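Long-range contacts in 6-phosphofructokinase subunit beta (PDB 3O8O), which catalyses the ATP-dependent phosphorylation of D-fructose 6-phosphate to fructose 1,6-bisphosphate, the first committing step of glycolysis, under allosteric control: residues Val22-Arg27 and Asp757-Arg762; Arg559-Val564 and Arg650-Pro655; Phe563-Gln568 and Leu623-Thr628; Leu634-Leu639 and Pro655-His660. All blocks are in the same frame, centred on the assembly; numbering follows the deposited sequence.

Contact 1 of 4, residues Val22-Arg27 and Asp757-Arg762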
# COMPACT_ATOMS: atom_id res chain seq x y z
N VAL B 22 4.51 -5.68 43.05
CA VAL B 22 4.80 -7.07 43.30
C VAL B 22 5.42 -7.69 42.04
O VAL B 22 6.47 -8.31 42.09
CB VAL B 22 3.52 -7.83 43.69
CG1 VAL B 22 3.76 -9.30 43.74
CG2 VAL B 22 3.06 -7.36 45.04
N ARG B 23 4.76 -7.51 40.91
CA ARG B 23 5.22 -8.07 39.64
C ARG B 23 6.67 -7.77 39.32
O ARG B 23 7.42 -8.67 38.98
CB ARG B 23 4.35 -7.56 38.51
CG ARG B 23 4.67 -8.18 37.17
CD ARG B 23 4.77 -7.11 36.09
NE ARG B 23 4.72 -7.74 34.79
CZ ARG B 23 5.34 -7.28 33.71
NH1 ARG B 23 6.07 -6.18 33.77
NH2 ARG B 23 5.23 -7.95 32.56
N ALA B 24 7.06 -6.50 39.40
CA ALA B 24 8.43 -6.14 39.09
C ALA B 24 9.38 -6.77 40.10
O ALA B 24 10.39 -7.36 39.72
CB ALA B 24 8.60 -4.62 39.09
N ILE B 25 9.05 -6.67 41.39
CA ILE B 25 9.87 -7.26 42.45
C ILE B 25 10.13 -8.74 42.22
O ILE B 25 11.27 -9.20 42.28
CB ILE B 25 9.22 -7.08 43.82
CG1 ILE B 25 9.31 -5.61 44.24
CG2 ILE B 25 9.91 -7.98 44.84
CD1 ILE B 25 8.52 -5.24 45.46
N VAL B 26 9.08 -9.50 41.94
CA VAL B 26 9.23 -10.93 41.69
C VAL B 26 10.13 -11.15 40.48
O VAL B 26 11.04 -11.96 40.54
CB VAL B 26 7.87 -11.61 41.42
CG1 VAL B 26 8.09 -13.07 41.04
CG2 VAL B 26 6.99 -11.51 42.65
N ARG B 27 9.87 -10.43 39.38
CA ARG B 27 10.67 -10.59 38.15
C ARG B 27 12.11 -10.14 38.34
O ARG B 27 13.04 -10.85 37.96
CB ARG B 27 10.06 -9.81 36.98
CG ARG B 27 8.71 -10.32 36.47
CD ARG B 27 8.89 -11.58 35.72
NE ARG B 27 7.63 -12.20 35.32
CZ ARG B 27 6.82 -11.74 34.37
NH1 ARG B 27 7.12 -10.64 33.71
NH2 ARG B 27 5.71 -12.41 34.06
N ASP B 757 12.73 -4.83 28.55
CA ASP B 757 13.08 -6.14 28.04
C ASP B 757 13.30 -7.14 29.19
O ASP B 757 12.78 -8.27 29.17
CB ASP B 757 14.36 -6.09 27.18
CG ASP B 757 14.11 -5.62 25.76
OD1 ASP B 757 13.11 -6.05 25.16
OD2 ASP B 757 14.91 -4.84 25.23
N HIS B 758 14.06 -6.70 30.19
CA HIS B 758 14.40 -7.57 31.31
C HIS B 758 13.19 -8.11 32.02
O HIS B 758 13.10 -9.32 32.29
CB HIS B 758 15.30 -6.83 32.28
CG HIS B 758 16.65 -6.48 31.72
ND1 HIS B 758 17.52 -5.62 32.35
CD2 HIS B 758 17.28 -6.90 30.59
CE1 HIS B 758 18.63 -5.53 31.64
NE2 HIS B 758 18.51 -6.29 30.57
N LEU B 759 12.26 -7.22 32.32
CA LEU B 759 11.05 -7.58 33.03
C LEU B 759 10.20 -8.60 32.31
O LEU B 759 9.34 -9.25 32.90
CB LEU B 759 10.21 -6.34 33.28
CG LEU B 759 10.69 -5.48 34.44
CD1 LEU B 759 9.94 -4.18 34.49
CD2 LEU B 759 10.47 -6.29 35.70
N VAL B 760 10.45 -8.76 31.02
CA VAL B 760 9.63 -9.67 30.26
C VAL B 760 10.48 -10.78 29.65
O VAL B 760 9.96 -11.66 28.96
CB VAL B 760 8.87 -8.86 29.23
CG1 VAL B 760 9.83 -8.22 28.29
CG2 VAL B 760 7.86 -9.72 28.53
N GLY B 761 11.79 -10.72 29.92
CA GLY B 761 12.75 -11.72 29.45
C GLY B 761 13.17 -11.72 27.97
O GLY B 761 13.47 -12.78 27.39
N ARG B 762 13.22 -10.53 27.38
CA ARG B 762 13.59 -10.42 25.98
C ARG B 762 15.07 -10.11 25.86
O ARG B 762 15.63 -9.38 26.68
CB ARG B 762 12.77 -9.33 25.32
CG ARG B 762 12.90 -9.30 23.83
CD ARG B 762 12.36 -8.02 23.27
NE ARG B 762 12.51 -7.96 21.83
CZ ARG B 762 12.77 -6.85 21.15
NH1 ARG B 762 12.91 -5.69 21.80
NH2 ARG B 762 12.89 -6.90 19.83

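Contact 2 of 4, residues Arg559-Val564 and Arg650-Pro655. With FDP (2,6-di-O-phosphono-beta-D-fructofuranose), chain J.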
# COMPACT_ATOMS: atom_id res chain seq x y z
N ARG B 559 -5.46 -18.23 22.91
CA ARG B 559 -4.27 -19.01 23.25
C ARG B 559 -3.38 -19.11 22.01
O ARG B 559 -3.86 -19.31 20.89
CB ARG B 559 -4.63 -20.43 23.70
CG ARG B 559 -5.85 -20.52 24.54
CD ARG B 559 -5.58 -20.55 26.00
NE ARG B 559 -6.73 -19.95 26.68
CZ ARG B 559 -7.29 -20.39 27.79
NH1 ARG B 559 -6.82 -21.47 28.40
NH2 ARG B 559 -8.37 -19.78 28.26
N GLY B 560 -2.08 -18.96 22.22
CA GLY B 560 -1.17 -19.05 21.09
C GLY B 560 -1.43 -17.96 20.08
O GLY B 560 -1.59 -18.20 18.88
N ARG B 561 -1.49 -16.73 20.56
CA ARG B 561 -1.71 -15.62 19.66
C ARG B 561 -1.09 -14.35 20.18
O ARG B 561 -1.11 -14.08 21.38
CB ARG B 561 -3.20 -15.39 19.44
CG ARG B 561 -3.46 -14.09 18.74
CD ARG B 561 -4.83 -14.05 18.17
NE ARG B 561 -4.98 -14.93 17.01
CZ ARG B 561 -6.10 -14.99 16.29
NH1 ARG B 561 -7.13 -14.23 16.61
NH2 ARG B 561 -6.18 -15.79 15.24
N ALA B 562 -0.53 -13.58 19.27
CA ALA B 562 0.09 -12.31 19.60
C ALA B 562 -0.53 -11.23 18.72
O ALA B 562 -1.03 -11.52 17.62
CB ALA B 562 1.63 -12.37 19.37
N PHE B 563 -0.52 -10.00 19.21
CA PHE B 563 -1.08 -8.88 18.46
C PHE B 563 0.01 -7.87 18.17
O PHE B 563 0.81 -7.55 19.04
CB PHE B 563 -2.19 -8.17 19.24
CG PHE B 563 -3.56 -8.73 19.02
CD1 PHE B 563 -4.13 -9.58 19.96
CD2 PHE B 563 -4.28 -8.38 17.90
CE1 PHE B 563 -5.43 -10.09 19.77
CE2 PHE B 563 -5.56 -8.87 17.70
CZ PHE B 563 -6.14 -9.73 18.63
N VAL B 564 0.06 -7.38 16.93
CA VAL B 564 1.00 -6.34 16.59
C VAL B 564 0.13 -5.09 16.56
O VAL B 564 -0.75 -4.96 15.69
CB VAL B 564 1.64 -6.55 15.23
CG1 VAL B 564 2.56 -5.37 14.90
CG2 VAL B 564 2.42 -7.81 15.24
N ARG B 650 2.86 -22.81 14.79
CA ARG B 650 3.10 -22.82 16.23
C ARG B 650 2.23 -21.80 16.99
O ARG B 650 1.73 -22.08 18.10
CB ARG B 650 4.56 -22.56 16.49
CG ARG B 650 5.46 -23.35 15.56
CD ARG B 650 6.87 -22.80 15.54
NE ARG B 650 7.58 -23.14 16.77
CZ ARG B 650 8.84 -22.79 17.00
NH1 ARG B 650 9.49 -22.08 16.07
NH2 ARG B 650 9.44 -23.16 18.13
N PHE B 651 2.03 -20.63 16.39
CA PHE B 651 1.20 -19.57 16.96
C PHE B 651 0.98 -18.57 15.84
O PHE B 651 1.69 -18.61 14.85
CB PHE B 651 1.93 -18.89 18.12
CG PHE B 651 3.12 -18.11 17.69
CD1 PHE B 651 3.04 -16.72 17.56
CD2 PHE B 651 4.35 -18.74 17.44
CE1 PHE B 651 4.17 -15.96 17.17
CE2 PHE B 651 5.49 -17.99 17.05
CZ PHE B 651 5.40 -16.60 16.92
N ASP B 652 0.00 -17.68 15.97
CA ASP B 652 -0.19 -16.70 14.92
C ASP B 652 -0.21 -15.28 15.48
O ASP B 652 -0.05 -15.08 16.70
CB ASP B 652 -1.47 -16.96 14.15
CG ASP B 652 -2.69 -16.74 15.00
OD1 ASP B 652 -3.83 -16.67 14.47
OD2 ASP B 652 -2.49 -16.63 16.23
N ALA B 653 -0.40 -14.31 14.59
CA ALA B 653 -0.45 -12.92 15.01
C ALA B 653 -1.45 -12.15 14.18
O ALA B 653 -1.62 -12.43 12.99
CB ALA B 653 0.90 -12.28 14.86
N LYS B 654 -2.10 -11.17 14.81
CA LYS B 654 -3.07 -10.33 14.12
C LYS B 654 -2.69 -8.89 14.31
O LYS B 654 -1.98 -8.53 15.24
CB LYS B 654 -4.49 -10.54 14.67
CG LYS B 654 -5.09 -11.90 14.42
CD LYS B 654 -4.87 -12.33 12.99
CE LYS B 654 -5.65 -13.58 12.63
NZ LYS B 654 -7.07 -13.27 12.39
N PRO B 655 -3.15 -8.02 13.42
CA PRO B 655 -2.79 -6.61 13.57
C PRO B 655 -3.84 -5.86 14.41
O PRO B 655 -4.99 -6.32 14.58
CB PRO B 655 -2.72 -6.12 12.12
CG PRO B 655 -3.77 -6.95 11.46
CD PRO B 655 -3.66 -8.31 12.07
P1 FDP J . -17.25 -13.37 13.26
O1P FDP J . -17.97 -14.49 13.91
O2P FDP J . -18.15 -12.65 12.14
O3P FDP J . -15.93 -13.89 12.50
O1 FDP J . -15.87 -9.05 12.68
C1 FDP J . -16.73 -10.12 13.08
C2 FDP J . -15.94 -11.13 13.92
O2 FDP J . -16.75 -12.25 14.30
C3 FDP J . -15.39 -10.47 15.19
O3 FDP J . -16.18 -10.85 16.32
C4 FDP J . -14.03 -11.14 15.31
O4 FDP J . -13.19 -10.31 16.12
C5 FDP J . -13.62 -11.12 13.84
O5 FDP J . -14.81 -11.56 13.16
C6 FDP J . -12.47 -12.06 13.49
O6 FDP J . -11.30 -11.80 14.27
P2 FDP J . -10.04 -12.80 14.15
O4P FDP J . -9.17 -12.43 13.02
O5P FDP J . -9.27 -12.76 15.56
O6P FDP J . -10.67 -14.28 14.00

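Contact 3 of 4, residues Phe563-Gln568 and Leu623-Thr628. With FDP (2,6-di-O-phosphono-beta-D-fructofuranose), chain L.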
# COMPACT_ATOMS: atom_id res chain seq x y z
N PHE B 563 -0.52 -10.00 19.21
CA PHE B 563 -1.08 -8.88 18.46
C PHE B 563 0.01 -7.87 18.17
O PHE B 563 0.81 -7.55 19.04
CB PHE B 563 -2.19 -8.17 19.24
CG PHE B 563 -3.56 -8.73 19.02
CD1 PHE B 563 -4.13 -9.58 19.96
CD2 PHE B 563 -4.28 -8.38 17.90
CE1 PHE B 563 -5.43 -10.09 19.77
CE2 PHE B 563 -5.56 -8.87 17.70
CZ PHE B 563 -6.14 -9.73 18.63
N VAL B 564 0.06 -7.38 16.93
CA VAL B 564 1.00 -6.34 16.59
C VAL B 564 0.13 -5.09 16.56
O VAL B 564 -0.75 -4.96 15.69
CB VAL B 564 1.64 -6.55 15.23
CG1 VAL B 564 2.56 -5.37 14.90
CG2 VAL B 564 2.42 -7.81 15.24
N VAL B 565 0.38 -4.21 17.53
CA VAL B 565 -0.38 -2.99 17.70
C VAL B 565 0.32 -1.78 17.16
O VAL B 565 1.35 -1.38 17.69
CB VAL B 565 -0.62 -2.70 19.16
CG1 VAL B 565 -1.62 -1.56 19.28
CG2 VAL B 565 -1.10 -3.94 19.85
N ASP B 566 -0.26 -1.18 16.13
CA ASP B 566 0.31 0.03 15.53
C ASP B 566 0.23 1.17 16.57
O ASP B 566 -0.84 1.44 17.08
CB ASP B 566 -0.50 0.38 14.29
CG ASP B 566 0.03 1.60 13.59
OD1 ASP B 566 1.24 1.59 13.27
OD2 ASP B 566 -0.75 2.56 13.36
N CYS B 567 1.35 1.81 16.88
CA CYS B 567 1.39 2.90 17.87
C CYS B 567 1.76 4.23 17.25
O CYS B 567 2.43 4.26 16.24
CB CYS B 567 2.41 2.58 18.95
SG CYS B 567 1.97 1.12 19.84
N GLN B 568 1.33 5.34 17.87
CA GLN B 568 1.64 6.65 17.34
C GLN B 568 2.90 7.23 17.91
O GLN B 568 3.60 6.56 18.66
CB GLN B 568 0.49 7.62 17.59
CG GLN B 568 -0.60 7.50 16.54
CD GLN B 568 -1.73 8.50 16.72
OE1 GLN B 568 -2.74 8.45 16.02
NE2 GLN B 568 -1.56 9.41 17.66
N LEU B 623 1.78 -9.31 23.33
CA LEU B 623 1.66 -8.08 22.58
C LEU B 623 2.99 -7.60 22.04
O LEU B 623 4.03 -7.69 22.70
CB LEU B 623 1.10 -6.95 23.44
CG LEU B 623 -0.28 -7.06 24.05
CD1 LEU B 623 -0.58 -5.80 24.81
CD2 LEU B 623 -1.30 -7.27 22.95
N ILE B 624 2.96 -7.07 20.83
CA ILE B 624 4.14 -6.52 20.21
C ILE B 624 3.68 -5.12 19.85
O ILE B 624 2.81 -4.97 18.99
CB ILE B 624 4.50 -7.28 18.91
CG1 ILE B 624 4.93 -8.71 19.22
CG2 ILE B 624 5.62 -6.57 18.19
CD1 ILE B 624 5.14 -9.52 17.99
N LEU B 625 4.21 -4.11 20.54
CA LEU B 625 3.83 -2.74 20.23
C LEU B 625 4.80 -2.26 19.18
O LEU B 625 6.00 -2.43 19.30
CB LEU B 625 3.88 -1.82 21.45
CG LEU B 625 3.03 -2.24 22.66
CD1 LEU B 625 2.77 -1.00 23.50
CD2 LEU B 625 1.70 -2.89 22.24
N LYS B 626 4.27 -1.65 18.15
CA LYS B 626 5.14 -1.18 17.11
C LYS B 626 4.81 0.24 16.67
O LYS B 626 3.75 0.49 16.11
CB LYS B 626 5.05 -2.16 15.93
CG LYS B 626 5.88 -1.82 14.71
CD LYS B 626 5.05 -1.16 13.67
CE LYS B 626 5.87 -0.76 12.46
NZ LYS B 626 5.01 -0.18 11.37
N SER B 627 5.70 1.17 16.97
CA SER B 627 5.52 2.53 16.53
C SER B 627 5.51 2.40 15.01
O SER B 627 6.35 1.69 14.44
CB SER B 627 6.73 3.38 16.94
OG SER B 627 6.65 3.81 18.30
N THR B 628 4.59 3.09 14.34
CA THR B 628 4.52 3.04 12.88
C THR B 628 5.85 3.36 12.20
O THR B 628 6.27 2.65 11.28
CB THR B 628 3.49 4.02 12.35
OG1 THR B 628 2.24 3.79 13.02
CG2 THR B 628 3.31 3.85 10.87
P1 FDP L . 2.79 14.54 15.88
O1P FDP L . 3.13 15.97 15.65
O2P FDP L . 2.76 14.18 17.44
O3P FDP L . 3.88 13.56 15.22
O1 FDP L . 1.23 10.51 15.94
C1 FDP L . 1.83 11.77 15.60
C2 FDP L . 0.75 12.86 15.50
O2 FDP L . 1.34 14.15 15.30
C3 FDP L . -0.14 12.83 16.74
O3 FDP L . 0.08 14.03 17.49
C4 FDP L . -1.54 12.86 16.14
O4 FDP L . -2.43 12.16 17.02
C5 FDP L . -1.31 12.04 14.88
O5 FDP L . -0.09 12.60 14.37
C6 FDP L . -2.40 12.16 13.82
O6 FDP L . -2.40 13.48 13.25
P2 FDP L . -3.13 13.77 11.85
O4P FDP L . -2.80 15.12 11.33
O5P FDP L . -2.70 12.60 10.83
O6P FDP L . -4.70 13.57 12.12

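Contact 4 of 4, residues Leu634-Leu639 and Pro655-His660. With FDP (2,6-di-O-phosphono-beta-D-fructofuranose), chain L.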
# COMPACT_ATOMS: atom_id res chain seq x y z
N LEU B 634 7.55 -2.60 6.86
CA LEU B 634 6.65 -3.52 7.54
C LEU B 634 5.59 -2.86 8.42
O LEU B 634 5.90 -2.32 9.47
CB LEU B 634 7.48 -4.47 8.38
CG LEU B 634 8.38 -5.38 7.54
CD1 LEU B 634 9.47 -5.95 8.43
CD2 LEU B 634 7.54 -6.50 6.91
N SER B 635 4.33 -2.93 7.97
CA SER B 635 3.22 -2.35 8.72
C SER B 635 2.75 -3.32 9.78
O SER B 635 3.05 -4.51 9.73
CB SER B 635 2.03 -2.09 7.81
OG SER B 635 1.33 -3.29 7.55
N ALA B 636 1.98 -2.83 10.73
CA ALA B 636 1.47 -3.70 11.76
C ALA B 636 0.81 -4.89 11.08
O ALA B 636 0.94 -6.02 11.54
CB ALA B 636 0.46 -2.96 12.60
N THR B 637 0.12 -4.63 9.97
CA THR B 637 -0.54 -5.69 9.23
C THR B 637 0.45 -6.64 8.61
O THR B 637 0.35 -7.85 8.80
CB THR B 637 -1.40 -5.14 8.11
OG1 THR B 637 -2.41 -4.30 8.67
CG2 THR B 637 -2.09 -6.23 7.36
N LYS B 638 1.42 -6.12 7.88
CA LYS B 638 2.38 -7.03 7.26
C LYS B 638 3.22 -7.78 8.25
O LYS B 638 3.62 -8.92 8.02
CB LYS B 638 3.31 -6.28 6.30
CG LYS B 638 2.86 -6.36 4.87
CD LYS B 638 2.73 -7.79 4.46
CE LYS B 638 2.06 -7.88 3.13
NZ LYS B 638 2.06 -9.29 2.70
N LEU B 639 3.48 -7.13 9.37
CA LEU B 639 4.28 -7.71 10.42
C LEU B 639 3.57 -8.95 10.95
O LEU B 639 4.19 -10.00 11.13
CB LEU B 639 4.46 -6.68 11.51
CG LEU B 639 5.82 -6.60 12.15
CD1 LEU B 639 6.87 -6.67 11.06
CD2 LEU B 639 5.91 -5.31 12.94
N PRO B 655 -3.15 -8.02 13.42
CA PRO B 655 -2.79 -6.61 13.57
C PRO B 655 -3.84 -5.86 14.41
O PRO B 655 -4.99 -6.32 14.58
CB PRO B 655 -2.72 -6.12 12.12
CG PRO B 655 -3.77 -6.95 11.46
CD PRO B 655 -3.66 -8.31 12.07
N ALA B 656 -3.44 -4.72 14.95
CA ALA B 656 -4.34 -3.90 15.75
C ALA B 656 -4.02 -2.45 15.50
O ALA B 656 -2.86 -2.05 15.64
CB ALA B 656 -4.19 -4.22 17.22
N TYR B 657 -5.03 -1.69 15.10
CA TYR B 657 -4.82 -0.28 14.82
C TYR B 657 -5.71 0.64 15.66
O TYR B 657 -6.73 1.13 15.18
CB TYR B 657 -5.05 0.01 13.34
CG TYR B 657 -4.02 -0.57 12.42
CD1 TYR B 657 -4.14 -1.86 11.93
CD2 TYR B 657 -2.94 0.18 12.00
CE1 TYR B 657 -3.21 -2.40 11.03
CE2 TYR B 657 -2.01 -0.34 11.10
CZ TYR B 657 -2.15 -1.63 10.62
OH TYR B 657 -1.23 -2.13 9.72
N PRO B 658 -5.32 0.89 16.92
CA PRO B 658 -6.10 1.75 17.81
C PRO B 658 -6.25 3.12 17.18
O PRO B 658 -7.23 3.83 17.42
CB PRO B 658 -5.28 1.75 19.10
CG PRO B 658 -3.92 1.49 18.63
CD PRO B 658 -4.08 0.46 17.57
N GLY B 659 -5.27 3.49 16.37
CA GLY B 659 -5.36 4.76 15.68
C GLY B 659 -5.49 6.05 16.47
O GLY B 659 -4.66 6.36 17.32
N HIS B 660 -6.53 6.83 16.16
CA HIS B 660 -6.73 8.10 16.83
C HIS B 660 -7.29 8.03 18.24
O HIS B 660 -7.30 9.05 18.92
CB HIS B 660 -7.62 9.02 15.98
CG HIS B 660 -6.88 9.70 14.86
ND1 HIS B 660 -6.67 9.12 13.63
CD2 HIS B 660 -6.25 10.90 14.81
CE1 HIS B 660 -5.96 9.93 12.87
NE2 HIS B 660 -5.69 11.01 13.57
P1 FDP L . 2.79 14.54 15.88
O1P FDP L . 3.13 15.97 15.65
O2P FDP L . 2.76 14.18 17.44
O3P FDP L . 3.88 13.56 15.22
O1 FDP L . 1.23 10.51 15.94
C1 FDP L . 1.83 11.77 15.60
C2 FDP L . 0.75 12.86 15.50
O2 FDP L . 1.34 14.15 15.30
C3 FDP L . -0.14 12.83 16.74
O3 FDP L . 0.08 14.03 17.49
C4 FDP L . -1.54 12.86 16.14
O4 FDP L . -2.43 12.16 17.02
C5 FDP L . -1.31 12.04 14.88
O5 FDP L . -0.09 12.60 14.37
C6 FDP L . -2.40 12.16 13.82
O6 FDP L . -2.40 13.48 13.25
P2 FDP L . -3.13 13.77 11.85
O4P FDP L . -2.80 15.12 11.33
O5P FDP L . -2.70 12.60 10.83
O6P FDP L . -4.70 13.57 12.12

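Contact 1 of 4, residues Val22-Arg27 and Asp757-Arg762
Leu759 sets its CD2 methyl against helix 18-32, and this single branch makes the close-packed part of the contact. CD2 lies 3.8 Å from Arg27 CB and 4.0 Å from Ala24 CA. Thr304 of helix 297-316 touches both Ala24 and Leu759, so the small apolar patch is covered by a third helix. Beside it, Arg27 bends at chi2 (-73°), which turns CD back toward the Leu759 carbonyl. Its NH1 donates to Leu759 O over 2.7 Å; the oxygen is met nearly along the C=O axis, although the N-H...O angle is only 136°. The same guanidinium gives NE to Trp59 O and makes a cation-pi contact with Trp59. Toward Arg23 and Val760 the fit is looser. Arg23 NH1 comes no nearer than 4.2 Å to Leu759 CB, with Leu759 O over one face of its guanidinium, and Val760 is partly exposed. Gly761, with positive phi, closes helix 750-760 in a Schellman motif. A buried arginine of the N-terminal domain, inferred to be catalytic, thus binds a carbonyl in the last turn of a helix of the C-terminal domain, inferred to be regulatory, where its positive charge would probably be favoured by the helix dipole.

Contact 2 of 4, residues Arg559-Val564 and Arg650-Pro655
Lys654, Arg561 and Asp652 form a polar cluster on one face of two parallel strands, and these three bury more surface in the contact than any other residues. Arg561 grips the Asp652 carboxylate side-on, NE to OD2 at 3.1 Å and NH2 to OD1 at 2.6 Å, a bidentate salt bridge whose two planes stand 35° apart. Asp652 CG sits between its own backbone N and carbonyl carbon (chi1 67°), on the side of the arginine. Lys654 takes the flat side of the same guanidinium: its CG lies 3.7 Å above the plane, over the centre, while its CB rests 3.6 Å from Phe563 CE2. Also at the guanidinium edge, NH1 makes a weak bond of 2.8 Å to O5P of the bisphosphate. Asp652 therefore probably helps to orient an arginine that, with Lys654, is predicted to bind the allosteric activator, a ligand also held by another subunit. Beneath the cluster Ala562 N, Lys654 N and Val564 N bond across the strands in regular parallel fashion. Strand 652-656 is the outermost of its sheet within the chain, strand 622-627 flanks 561-567 on its other side, and Ala653, on the opposite face, and Phe651, just before the strand, both touch Ile643 of helix 636-647.

Contact 3 of 4, residues Phe563-Gln568 and Leu623-Thr628
Parallel strand pairing joins Phe563-Cys567 to Leu623-Ser627, two inner strands of the four-stranded parallel sheet in the C-terminal domain. Five backbone bonds run from Ile624 N to Phe563 O (2.8 Å) through to Thr628 N to Cys567 O (3.1 Å). On the face toward helices 537-558 and 574-583, Val565 and Leu625 lie side by side and point the same way, Val565 CG2 meeting Leu625 CD2 at 3.8 Å. Cys567 SG adds a contact of 3.9 Å to Leu625 CB, and Phe563 CB touches Leu623 CD2 farther back. On the other face, toward helix 636-647, Val564 CG1 touches Lys626 CB (4.2 Å). There the pairing turns polar at its C-terminal end. Asp566 CG is anti to the backbone N (chi1 -179°), and OD1 accepts from Thr628 OG1, a bond whose modelled length is doubtfully short. Lys626 NZ stays 4.6 Å from Asp566 OD1, gripped instead by Thr628 O and Leu634 O. One residue past the strand, Gln568 brings its CB to 3.4 Å from O1 of the bisphosphate, and Gln662 OE1 accepts from its backbone N. The chemistry thus passes from an apolar core to strand ends that supply polar groups and a ligand-binding residue.

Contact 4 of 4, residues Leu634-Leu639 and Pro655-His660
Thr637 and Tyr657 meet where a beta-alpha-beta crossover closes: strand 622-627 leads into helix 636-647, which returns the chain to strand 652-656, with strand 561-567 lying between the two in the sheet. The polar interactions centre on the phenol. Tyr657 OH and Thr637 OG1 share a hydrogen bond of 2.7 Å in which either may be the donor, the two side chains crossing at about a right angle with OG1 at the ring edge, near its plane. Within the helix start, Ser635 is the N-cap. Its OG, set between its backbone N and carbonyl carbon (chi1 79°), accepts from Lys638 N at 2.9 Å with a nearly straight N-H...O angle of 170°. The apolar interactions flank this bond. Ala636 CB comes within 3.5 Å of Tyr657 CZ, obliquely to the ring, and Pro655 CB rests 3.6 Å from Thr637 CA. Asp566 and Val564 of strand 561-567 pack against Ala636, so the first helical turn is seated on the sheet as well as on the tyrosine. Ligand binding falls to the far end of Pro655-His660, beyond Gly659, where a neighbouring subunit also comes near: an aromatic side chain of it meets the His660 ring edge-to-face. His660 NE2 donates to O6P of the activator at 3.1 Å, the oxygen lying at the edge of the imidazole, near its plane.

Contacts 2, 3 and 4 belong to one parallel sheet of the C-terminal domain. Strand 561-567 pairs with 652-656 in contact 2 and with 622-627 in contact 3, sharing Phe563 and Val564, and the centres of these contacts lie 13 Å apart. Contact 4, centred 6 Å from contact 3, seats helix 636-647 beside the same strands; Ala656 N probably bonds to Val564 O at 2.8 Å. Along the chain contact 3 closes before contact 4 opens, while contacts 2 and 4 alternate. Contact 1 spans all of them and joins the N-terminal domain to the chain's C-terminal end; its centre lies 20 to 26 Å from the centres of the other three. One sheet, with the loops that follow its strands, thus reaches two separate bisphosphate molecules.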